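Local coordinates for nudix hydrolase DR_0079 (Deinococcus radiodurans, PDB 2O5F), which hydrolyses nucleoside di- and triphosphates to monophosphates with magnesium as cofactor, with a marked preference for CDP and CTP, at residues A39-R53 with P61-Q73. Numbering follows the deposited sequence.
Sequences AFLRNSQGQLWIPRR and PNALDVSVGGAVQ
S67 wedges between strands 35-42 and 48-52, where its OG donates to W49 O (2.7 Å) and accepts from L41 N (2.9 Å, 159° at the hydrogen). That buried hydroxyl is put there by chi1 of -53°, which sets OG anti to the carbonyl carbon. Beside it A39 pairs with V68 in antiparallel fashion (A39 N to V68 O 2.8 Å), and because S67 and V68 both face A39, the pairing is a classic beta bulge. V66 CG1 meets F40 CZ at 3.9 Å, the two side chains crossing nearly at right angles. R53, extended from CG to NE, lays one guanidinium face over P51 CG, 3.6 Å above the plane; D65 OD2 lies at the edge in a long salt bridge (NH1 to OD2 3.7 Å), its stronger partner being K156. The solvent side, where P61 and N62 are exposed, is still tied by R53 N to A63 O (2.6 Å); R52 runs past it, CG against N62 C (3.4 Å) and NH1 beside L64 CD2. An alanine at R52 would probably strip the N62 backbone of that packing, take one neighbour from L64 CD2 and cost E138 a long, weak ion pair. The bulge leads directly into the Nudix box, beginning at G69, and V68 packs against E89, inferred to bind magnesium, an arrangement belonging to the Nudix fold.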
ATOM      1  N   ALA A  39      -2.212   2.075   1.076  1.00 18.88           N
ATOM      2  CA  ALA A  39      -3.200   3.136   1.206  1.00 18.41           C
ATOM      3  C   ALA A  39      -3.404   3.831  -0.119  1.00 19.05           C
ATOM      4  O   ALA A  39      -2.522   3.846  -0.977  1.00 19.24           O
ATOM      5  CB  ALA A  39      -2.767   4.146   2.265  1.00 15.73           C
ATOM      6  N   PHE A  40      -4.599   4.385  -0.271  1.00 18.31           N
ATOM      7  CA  PHE A  40      -4.978   5.112  -1.456  1.00 18.16           C
ATOM      8  C   PHE A  40      -5.354   6.517  -1.027  1.00 19.34           C
ATOM      9  O   PHE A  40      -6.040   6.704  -0.023  1.00 20.27           O
ATOM     10  CB  PHE A  40      -6.187   4.459  -2.126  1.00 20.99           C
ATOM     11  CG  PHE A  40      -5.871   3.178  -2.833  1.00 21.35           C
ATOM     12  CD1 PHE A  40      -5.120   3.185  -4.000  1.00 21.20           C
ATOM     13  CD2 PHE A  40      -6.331   1.962  -2.338  1.00 23.03           C
ATOM     14  CE1 PHE A  40      -4.827   1.992  -4.675  1.00 22.52           C
ATOM     15  CE2 PHE A  40      -6.041   0.762  -3.004  1.00 25.09           C
ATOM     16  CZ  PHE A  40      -5.287   0.784  -4.175  1.00 23.93           C
ATOM     17  N   LEU A  41      -4.877   7.494  -1.780  1.00 18.98           N
ATOM     18  CA  LEU A  41      -5.197   8.890  -1.532  1.00 19.21           C
ATOM     19  C   LEU A  41      -6.316   9.183  -2.532  1.00 19.90           C
ATOM     20  O   LEU A  41      -6.101   9.098  -3.741  1.00 17.82           O
ATOM     21  CB  LEU A  41      -3.979   9.763  -1.838  1.00 18.57           C
ATOM     22  CG  LEU A  41      -4.161  11.280  -1.722  1.00 21.80           C
ATOM     23  CD1 LEU A  41      -4.380  11.655  -0.260  1.00 20.88           C
ATOM     24  CD2 LEU A  41      -2.927  11.989  -2.265  1.00 21.98           C
ATOM     25  N   ARG A  42      -7.511   9.508  -2.043  1.00 19.84           N
ATOM     26  CA  ARG A  42      -8.624   9.795  -2.945  1.00 20.51           C
ATOM     27  C   ARG A  42      -9.140  11.221  -2.780  1.00 19.20           C
ATOM     28  O   ARG A  42      -9.336  11.695  -1.659  1.00 20.65           O
ATOM     29  CB  ARG A  42      -9.780   8.811  -2.717  1.00 24.21           C
ATOM     30  CG  ARG A  42     -10.931   8.993  -3.703  1.00 30.13           C
ATOM     31  CD  ARG A  42     -12.111   8.092  -3.381  1.00 35.23           C
ATOM     32  NE  ARG A  42     -12.597   8.322  -2.024  1.00 41.08           N
ATOM     33  CZ  ARG A  42     -13.680   7.751  -1.507  1.00 42.67           C
ATOM     34  NH1 ARG A  42     -14.404   6.909  -2.236  1.00 45.25           N
ATOM     35  NH2 ARG A  42     -14.039   8.018  -0.257  1.00 44.40           N
ATOM     36  N   ASN A  43      -9.361  11.903  -3.898  1.00 19.87           N
ATOM     37  CA  ASN A  43      -9.853  13.271  -3.843  1.00 19.09           C
ATOM     38  C   ASN A  43     -11.381  13.329  -3.889  1.00 20.71           C
ATOM     39  O   ASN A  43     -12.055  12.302  -3.877  1.00 19.30           O
ATOM     40  CB  ASN A  43      -9.247  14.119  -4.970  1.00 16.19           C
ATOM     41  CG  ASN A  43      -9.618  13.631  -6.369  1.00 16.48           C
ATOM     42  OD1 ASN A  43     -10.592  12.904  -6.559  1.00 18.92           O
ATOM     43  ND2 ASN A  43      -8.836  14.056  -7.364  1.00 20.75           N
ATOM     44  N   SER A  44     -11.918  14.542  -3.940  1.00 22.14           N
ATOM     45  CA  SER A  44     -13.362  14.734  -3.962  1.00 24.36           C
ATOM     46  C   SER A  44     -13.961  14.401  -5.323  1.00 26.13           C
ATOM     47  O   SER A  44     -15.179  14.402  -5.491  1.00 26.69           O
ATOM     48  CB  SER A  44     -13.691  16.175  -3.578  1.00 20.64           C
ATOM     49  OG  SER A  44     -12.974  17.084  -4.381  1.00 23.87           O
ATOM     50  N   GLN A  45     -13.097  14.115  -6.292  1.00 26.45           N
ATOM     51  CA  GLN A  45     -13.529  13.767  -7.637  1.00 26.72           C
ATOM     52  C   GLN A  45     -13.617  12.251  -7.810  1.00 27.76           C
ATOM     53  O   GLN A  45     -13.980  11.761  -8.874  1.00 27.88           O
ATOM     54  CB  GLN A  45     -12.551  14.365  -8.656  1.00 31.91           C
ATOM     55  CG  GLN A  45     -12.682  15.877  -8.837  1.00 35.54           C
ATOM     56  CD  GLN A  45     -11.334  16.573  -9.022  1.00 40.33           C
ATOM     57  OE1 GLN A  45     -10.735  17.070  -8.058  1.00 41.68           O
ATOM     58  NE2 GLN A  45     -10.845  16.597 -10.261  1.00 40.23           N
ATOM     59  N   GLY A  46     -13.288  11.512  -6.755  1.00 24.74           N
ATOM     60  CA  GLY A  46     -13.336  10.063  -6.830  1.00 25.84           C
ATOM     61  C   GLY A  46     -12.136   9.453  -7.538  1.00 25.35           C
ATOM     62  O   GLY A  46     -12.180   8.303  -7.974  1.00 26.24           O
ATOM     63  N   GLN A  47     -11.061  10.225  -7.658  1.00 23.95           N
ATOM     64  CA  GLN A  47      -9.841   9.751  -8.306  1.00 21.07           C
ATOM     65  C   GLN A  47      -8.817   9.363  -7.241  1.00 18.93           C
ATOM     66  O   GLN A  47      -8.819   9.906  -6.142  1.00 18.09           O
ATOM     67  CB  GLN A  47      -9.257  10.852  -9.190  1.00 21.14           C
ATOM     68  CG  GLN A  47     -10.174  11.296 -10.320  1.00 24.46           C
ATOM     69  CD  GLN A  47      -9.686  12.568 -10.979  1.00 25.92           C
ATOM     70  OE1 GLN A  47      -9.388  13.553 -10.301  1.00 26.09           O
ATOM     71  NE2 GLN A  47      -9.612  12.565 -12.304  1.00 31.62           N
ATOM     72  N   LEU A  48      -7.947   8.419  -7.577  1.00 17.56           N
ATOM     73  CA  LEU A  48      -6.907   7.977  -6.658  1.00 17.12           C
ATOM     74  C   LEU A  48      -5.567   8.499  -7.183  1.00 16.66           C
ATOM     75  O   LEU A  48      -5.330   8.483  -8.391  1.00 15.24           O
ATOM     76  CB  LEU A  48      -6.883   6.444  -6.601  1.00 18.27           C
ATOM     77  CG  LEU A  48      -8.208   5.716  -6.343  1.00 18.71           C
ATOM     78  CD1 LEU A  48      -7.976   4.209  -6.422  1.00 21.35           C
ATOM     79  CD2 LEU A  48      -8.772   6.093  -4.970  1.00 20.16           C
ATOM     80  N   TRP A  49      -4.692   8.978  -6.303  1.00 17.11           N
ATOM     81  CA  TRP A  49      -3.403   9.469  -6.785  1.00 17.86           C
ATOM     82  C   TRP A  49      -2.497   8.258  -6.915  1.00 17.98           C
ATOM     83  O   TRP A  49      -2.094   7.651  -5.921  1.00 17.27           O
ATOM     84  CB  TRP A  49      -2.781  10.479  -5.827  1.00 17.96           C
ATOM     85  CG  TRP A  49      -1.593  11.190  -6.430  1.00 20.57           C
ATOM     86  CD1 TRP A  49      -1.618  12.187  -7.364  1.00 22.25           C
ATOM     87  CD2 TRP A  49      -0.206  10.927  -6.163  1.00 21.67           C
ATOM     88  NE1 TRP A  49      -0.330  12.563  -7.695  1.00 21.04           N
ATOM     89  CE2 TRP A  49       0.553  11.801  -6.975  1.00 20.11           C
ATOM     90  CE3 TRP A  49       0.467  10.032  -5.317  1.00 20.60           C
ATOM     91  CZ2 TRP A  49       1.950  11.808  -6.971  1.00 22.17           C
ATOM     92  CZ3 TRP A  49       1.868  10.042  -5.309  1.00 22.13           C
ATOM     93  CH2 TRP A  49       2.587  10.926  -6.135  1.00 21.90           C
ATOM     94  N   ILE A  50      -2.171   7.915  -8.152  1.00 16.83           N
ATOM     95  CA  ILE A  50      -1.359   6.736  -8.416  1.00 17.71           C
ATOM     96  C   ILE A  50       0.054   7.089  -8.843  1.00 17.96           C
ATOM     97  O   ILE A  50       0.266   7.647  -9.925  1.00 18.54           O
ATOM     98  CB  ILE A  50      -2.026   5.869  -9.512  1.00 17.32           C
ATOM     99  CG1 ILE A  50      -3.446   5.475  -9.066  1.00 18.03           C
ATOM    100  CG2 ILE A  50      -1.193   4.623  -9.767  1.00 17.31           C
ATOM    101  CD1 ILE A  50      -3.483   4.691  -7.748  1.00 17.70           C
ATOM    102  N   PRO A  51       1.043   6.765  -7.998  1.00 17.31           N
ATOM    103  CA  PRO A  51       2.418   7.088  -8.369  1.00 17.44           C
ATOM    104  C   PRO A  51       3.017   6.039  -9.288  1.00 21.27           C
ATOM    105  O   PRO A  51       2.436   4.977  -9.508  1.00 20.63           O
ATOM    106  CB  PRO A  51       3.134   7.142  -7.029  1.00 15.50           C
ATOM    107  CG  PRO A  51       2.429   6.095  -6.224  1.00 15.23           C
ATOM    108  CD  PRO A  51       0.960   6.294  -6.602  1.00 16.27           C
ATOM    109  N   ARG A  52       4.185   6.366  -9.818  1.00 23.12           N
ATOM    110  CA  ARG A  52       4.925   5.479 -10.693  1.00 30.03           C
ATOM    111  C   ARG A  52       6.170   5.128  -9.892  1.00 30.92           C
ATOM    112  O   ARG A  52       7.021   5.987  -9.650  1.00 31.79           O
ATOM    113  CB  ARG A  52       5.293   6.207 -11.981  1.00 29.15           C
ATOM    114  CG  ARG A  52       5.477   5.287 -13.155  1.00 38.89           C
ATOM    115  CD  ARG A  52       5.717   6.075 -14.425  1.00 42.09           C
ATOM    116  NE  ARG A  52       5.030   5.455 -15.549  1.00 47.09           N
ATOM    117  CZ  ARG A  52       3.712   5.340 -15.639  1.00 47.19           C
ATOM    118  NH1 ARG A  52       2.936   5.810 -14.672  1.00 48.92           N
ATOM    119  NH2 ARG A  52       3.171   4.748 -16.692  1.00 49.68           N
ATOM    120  N   ARG A  53       6.225   3.872  -9.453  1.00 35.15           N
ATOM    121  CA  ARG A  53       7.317   3.315  -8.653  1.00 38.24           C
ATOM    122  C   ARG A  53       7.743   1.965  -9.234  1.00 38.70           C
ATOM    123  O   ARG A  53       7.631   0.956  -8.502  1.00 40.75           O
ATOM    124  CB  ARG A  53       6.850   3.079  -7.216  1.00 39.84           C
ATOM    125  CG  ARG A  53       6.392   4.314  -6.479  1.00 43.62           C
ATOM    126  CD  ARG A  53       5.667   3.934  -5.201  1.00 44.82           C
ATOM    127  NE  ARG A  53       5.382   5.105  -4.377  1.00 49.07           N
ATOM    128  CZ  ARG A  53       4.524   5.117  -3.363  1.00 48.00           C
ATOM    129  NH1 ARG A  53       3.858   4.018  -3.043  1.00 49.32           N
ATOM    130  NH2 ARG A  53       4.333   6.231  -2.670  1.00 48.83           N
ATOM    131  N   PRO A  61      11.762   3.708 -11.202  1.00 37.38           N
ATOM    132  CA  PRO A  61      10.337   3.715 -10.820  1.00 38.37           C
ATOM    133  C   PRO A  61       9.448   3.970 -12.028  1.00 37.19           C
ATOM    134  O   PRO A  61       9.161   5.120 -12.361  1.00 38.47           O
ATOM    135  CB  PRO A  61      10.161   4.820  -9.788  1.00 37.63           C
ATOM    136  CG  PRO A  61      11.256   5.784 -10.210  1.00 36.29           C
ATOM    137  CD  PRO A  61      12.434   4.886 -10.629  1.00 38.73           C
ATOM    138  N   ASN A  62       9.018   2.903 -12.693  1.00 35.70           N
ATOM    139  CA  ASN A  62       8.159   3.066 -13.849  1.00 33.59           C
ATOM    140  C   ASN A  62       6.869   2.244 -13.790  1.00 30.77           C
ATOM    141  O   ASN A  62       6.098   2.232 -14.742  1.00 29.63           O
ATOM    142  CB  ASN A  62       8.955   2.772 -15.128  1.00 37.70           C
ATOM    143  CG  ASN A  62      10.057   3.801 -15.375  1.00 39.75           C
ATOM    144  OD1 ASN A  62      10.984   3.943 -14.576  1.00 43.31           O
ATOM    145  ND2 ASN A  62       9.947   4.534 -16.477  1.00 43.29           N
ATOM    146  N   ALA A  63       6.623   1.581 -12.660  1.00 24.60           N
ATOM    147  CA  ALA A  63       5.408   0.787 -12.489  1.00 23.28           C
ATOM    148  C   ALA A  63       4.380   1.503 -11.614  1.00 23.16           C
ATOM    149  O   ALA A  63       4.737   2.171 -10.643  1.00 23.93           O
ATOM    150  CB  ALA A  63       5.744  -0.568 -11.875  1.00 25.45           C
ATOM    151  N   LEU A  64       3.106   1.366 -11.975  1.00 20.96           N
ATOM    152  CA  LEU A  64       2.008   1.962 -11.213  1.00 19.08           C
ATOM    153  C   LEU A  64       1.955   1.259  -9.858  1.00 20.02           C
ATOM    154  O   LEU A  64       2.224   0.064  -9.768  1.00 19.53           O
ATOM    155  CB  LEU A  64       0.687   1.736 -11.946  1.00 18.28           C
ATOM    156  CG  LEU A  64       0.573   2.377 -13.329  1.00 20.56           C
ATOM    157  CD1 LEU A  64      -0.558   1.734 -14.118  1.00 19.93           C
ATOM    158  CD2 LEU A  64       0.358   3.872 -13.164  1.00 20.57           C
ATOM    159  N   ASP A  65       1.582   1.986  -8.810  1.00 18.83           N
ATOM    160  CA  ASP A  65       1.517   1.383  -7.483  1.00 19.56           C
ATOM    161  C   ASP A  65       0.476   2.078  -6.613  1.00 18.90           C
ATOM    162  O   ASP A  65      -0.160   3.034  -7.049  1.00 19.41           O
ATOM    163  CB  ASP A  65       2.896   1.485  -6.825  1.00 21.81           C
ATOM    164  CG  ASP A  65       3.037   0.600  -5.595  1.00 23.46           C
ATOM    165  OD1 ASP A  65       2.174  -0.276  -5.373  1.00 25.30           O
ATOM    166  OD2 ASP A  65       4.030   0.781  -4.862  1.00 29.34           O
ATOM    167  N   VAL A  66       0.293   1.587  -5.390  1.00 17.37           N
ATOM    168  CA  VAL A  66      -0.647   2.218  -4.467  1.00 18.22           C
ATOM    169  C   VAL A  66      -0.035   3.569  -4.100  1.00 17.56           C
ATOM    170  O   VAL A  66       1.175   3.782  -4.263  1.00 16.71           O
ATOM    171  CB  VAL A  66      -0.828   1.396  -3.150  1.00 19.06           C
ATOM    172  CG1 VAL A  66      -1.568   0.097  -3.428  1.00 20.30           C
ATOM    173  CG2 VAL A  66       0.542   1.100  -2.532  1.00 19.98           C
ATOM    174  N   SER A  67      -0.862   4.477  -3.591  1.00 16.82           N
ATOM    175  CA  SER A  67      -0.392   5.803  -3.191  1.00 17.64           C
ATOM    176  C   SER A  67       0.716   5.717  -2.141  1.00 17.57           C
ATOM    177  O   SER A  67       1.729   6.415  -2.233  1.00 16.44           O
ATOM    178  CB  SER A  67      -1.551   6.620  -2.615  1.00 19.09           C
ATOM    179  OG  SER A  67      -2.659   6.653  -3.518  1.00 21.12           O
ATOM    180  N   VAL A  68       0.500   4.865  -1.142  1.00 20.46           N
ATOM    181  CA  VAL A  68       1.454   4.670  -0.042  1.00 22.06           C
ATOM    182  C   VAL A  68       1.493   3.182   0.289  1.00 21.62           C
ATOM    183  O   VAL A  68       0.452   2.562   0.475  1.00 19.56           O
ATOM    184  CB  VAL A  68       1.002   5.384   1.255  1.00 24.12           C
ATOM    185  CG1 VAL A  68       2.151   5.416   2.248  1.00 27.09           C
ATOM    186  CG2 VAL A  68       0.494   6.772   0.951  1.00 26.00           C
ATOM    187  N   GLY A  69       2.685   2.605   0.377  1.00 21.19           N
ATOM    188  CA  GLY A  69       2.754   1.193   0.703  1.00 21.88           C
ATOM    189  C   GLY A  69       4.113   0.726   1.173  1.00 23.54           C
ATOM    190  O   GLY A  69       5.139   1.224   0.716  1.00 23.80           O
ATOM    191  N   GLY A  70       4.125  -0.236   2.089  1.00 23.05           N
ATOM    192  CA  GLY A  70       5.390  -0.749   2.579  1.00 22.93           C
ATOM    193  C   GLY A  70       5.214  -1.793   3.657  1.00 22.74           C
ATOM    194  O   GLY A  70       4.130  -1.941   4.226  1.00 21.23           O
ATOM    195  N   ALA A  71       6.293  -2.512   3.951  1.00 23.18           N
ATOM    196  CA  ALA A  71       6.261  -3.547   4.967  1.00 23.63           C
ATOM    197  C   ALA A  71       6.213  -2.955   6.370  1.00 25.02           C
ATOM    198  O   ALA A  71       6.779  -1.895   6.626  1.00 24.01           O
ATOM    199  CB  ALA A  71       7.487  -4.452   4.824  1.00 26.45           C
ATOM    200  N   VAL A  72       5.530  -3.650   7.272  1.00 23.38           N
ATOM    201  CA  VAL A  72       5.424  -3.219   8.662  1.00 23.86           C
ATOM    202  C   VAL A  72       6.670  -3.745   9.379  1.00 25.93           C
ATOM    203  O   VAL A  72       6.992  -4.933   9.285  1.00 24.90           O
ATOM    204  CB  VAL A  72       4.182  -3.824   9.353  1.00 23.30           C
ATOM    205  CG1 VAL A  72       4.086  -3.329  10.784  1.00 20.64           C
ATOM    206  CG2 VAL A  72       2.923  -3.471   8.577  1.00 23.87           C
ATOM    207  N   GLN A  73       7.370  -2.869  10.089  1.00 24.91           N
ATOM    208  CA  GLN A  73       8.577  -3.281  10.797  1.00 27.13           C
ATOM    209  C   GLN A  73       8.268  -4.009  12.094  1.00 26.83           C
ATOM    210  O   GLN A  73       7.248  -3.755  12.732  1.00 23.02           O
ATOM    211  CB  GLN A  73       9.457  -2.068  11.092  1.00 31.56           C
ATOM    212  CG  GLN A  73       9.939  -1.356   9.846  1.00 37.62           C
ATOM    213  CD  GLN A  73      10.865  -0.202  10.155  1.00 40.96           C
ATOM    214  OE1 GLN A  73      11.241   0.562   9.264  1.00 44.81           O
ATOM    215  NE2 GLN A  73      11.244  -0.066  11.423  1.00 42.00           N
TER